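Local coordinates for cyclopenase asqI (Emericella nidulans, PDB 5YY2) that catalyses the zinc-dependent conversion of 4'-methoxycyclopenin into 4'-methoxyviridicatin, with release of methyl isocyanate, in aspoquinolone mycotoxin biosynthesis, at the zinc ion site. Coordinates in Å, arbitrary orientation; residue numbers count along the deposited sequence, not the author numbering.

The zinc ion site. Residues 186, 189-190, 214, 218, 397. With ZN (zinc ion), chain B.
This is a catalytic zinc site, set in the helical hemocyanin/tyrosinase-type domain: three histidines hold the metal and a water takes a fourth position in a near-tetrahedral shell, one that a substrate could plausibly take by displacing it. His186 and His190 form an HxxxH pair one turn apart on helix 180-192, and His218 enters from helix 210-231. Imidazole suits the task because its neutral nitrogen binds zinc without adding negative charge, so the ion should remain a good Lewis acid. All three use NE2, with His190 NE2 1.9 Å and His218 NE2 2.0 Å from ZN. The two helix partners converge through different torsions: CG of His186 is anti to the backbone N (chi1 -160°), whereas CG of His190 is anti to the carbonyl carbon (chi1 -72°). CE3 of the Trp189 indole lies 3.3 Å above the plane of the His190 imidazole, over its centre, a broad aromatic surface that should limit the ring's rotation. His218 is oriented from the opposite nitrogen: ND1 donates to the backbone O of Phe214 at 2.9 Å, in the ring plane and onto a carbonyl lone pair, which fixes the ring and would make NE2 a better donor to zinc. The O of water 1 lies 2.0 Å from ZN and 2.7 Å from Tyr397 OH. The phenol, 4.0 Å from ZN at OH, is thus a second-shell group that could orient the water or, by inference, exchange protons with a bound substrate.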
loop_
_atom_site.group_PDB
_atom_site.type_symbol
_atom_site.label_atom_id
_atom_site.label_comp_id
_atom_site.label_asym_id
_atom_site.label_seq_id
_atom_site.Cartn_x
_atom_site.Cartn_y
_atom_site.Cartn_z
ATOM N N HIS A 186 -9.362 -24.246 20.942
ATOM C CA HIS A 186 -10.776 -23.893 20.844
ATOM C C HIS A 186 -11.621 -25.113 20.490
ATOM O O HIS A 186 -12.752 -25.229 20.935
ATOM C CB HIS A 186 -10.980 -22.780 19.825
ATOM C CG HIS A 186 -12.274 -22.045 19.981
ATOM N ND1 HIS A 186 -13.279 -22.105 19.042
ATOM C CD2 HIS A 186 -12.731 -21.245 20.970
ATOM C CE1 HIS A 186 -14.299 -21.364 19.442
ATOM N NE2 HIS A 186 -13.997 -20.840 20.614
ATOM N N TRP A 189 -12.102 -26.769 23.568
ATOM C CA TRP A 189 -12.849 -25.887 24.449
ATOM C C TRP A 189 -14.326 -26.168 24.389
ATOM O O TRP A 189 -14.976 -26.334 25.403
ATOM C CB TRP A 189 -12.623 -24.427 24.101
ATOM C CG TRP A 189 -13.122 -23.511 25.163
ATOM C CD1 TRP A 189 -12.427 -23.060 26.238
ATOM C CD2 TRP A 189 -14.426 -22.956 25.276
ATOM N NE1 TRP A 189 -13.213 -22.251 27.007
ATOM C CE2 TRP A 189 -14.449 -22.174 26.434
ATOM C CE3 TRP A 189 -15.580 -23.043 24.508
ATOM C CZ2 TRP A 189 -15.565 -21.486 26.837
ATOM C CZ3 TRP A 189 -16.684 -22.354 24.906
ATOM C CH2 TRP A 189 -16.673 -21.589 26.061
ATOM N N HIS A 190 -14.864 -26.241 23.184
ATOM C CA HIS A 190 -16.291 -26.473 23.029
ATOM C C HIS A 190 -16.658 -27.923 23.313
ATOM O O HIS A 190 -17.819 -28.278 23.310
ATOM C CB HIS A 190 -16.754 -26.057 21.634
ATOM C CG HIS A 190 -16.781 -24.576 21.431
ATOM N ND1 HIS A 190 -17.712 -23.765 22.030
ATOM C CD2 HIS A 190 -15.977 -23.760 20.712
ATOM C CE1 HIS A 190 -17.489 -22.511 21.685
ATOM N NE2 HIS A 190 -16.442 -22.481 20.887
ATOM N N PHE A 214 -18.466 -18.459 28.605
ATOM C CA PHE A 214 -18.658 -18.352 27.173
ATOM C C PHE A 214 -18.413 -16.929 26.739
ATOM O O PHE A 214 -17.666 -16.680 25.826
ATOM C CB PHE A 214 -20.065 -18.790 26.775
ATOM C CG PHE A 214 -20.482 -18.305 25.425
ATOM C CD1 PHE A 214 -20.031 -18.930 24.286
ATOM C CD2 PHE A 214 -21.321 -17.223 25.293
ATOM C CE1 PHE A 214 -20.401 -18.481 23.055
ATOM C CE2 PHE A 214 -21.692 -16.774 24.062
ATOM C CZ PHE A 214 -21.233 -17.402 22.947
ATOM N N HIS A 218 -14.782 -15.553 24.754
ATOM C CA HIS A 218 -14.915 -15.128 23.380
ATOM C C HIS A 218 -14.696 -13.641 23.265
ATOM O O HIS A 218 -14.165 -13.182 22.268
ATOM C CB HIS A 218 -16.272 -15.539 22.814
ATOM C CG HIS A 218 -16.360 -17.000 22.500
ATOM N ND1 HIS A 218 -16.786 -17.932 23.418
ATOM C CD2 HIS A 218 -16.035 -17.697 21.387
ATOM C CE1 HIS A 218 -16.734 -19.135 22.880
ATOM N NE2 HIS A 218 -16.279 -19.022 21.646
ATOM N N TYR A 397 -18.069 -12.727 16.979
ATOM C CA TYR A 397 -17.633 -12.651 18.368
ATOM C C TYR A 397 -17.510 -11.209 18.811
ATOM O O TYR A 397 -17.469 -10.922 19.994
ATOM C CB TYR A 397 -16.288 -13.325 18.597
ATOM C CG TYR A 397 -16.156 -14.754 18.180
ATOM C CD1 TYR A 397 -17.235 -15.614 18.203
ATOM C CD2 TYR A 397 -14.927 -15.242 17.761
ATOM C CE1 TYR A 397 -17.095 -16.922 17.808
ATOM C CE2 TYR A 397 -14.774 -16.542 17.366
ATOM C CZ TYR A 397 -15.855 -17.381 17.387
ATOM O OH TYR A 397 -15.683 -18.684 16.986
HETATM ZN ZN ZN B . -16.001 -20.647 20.461
HETATM O O HOH W 1 -17.013 -20.087 18.848
#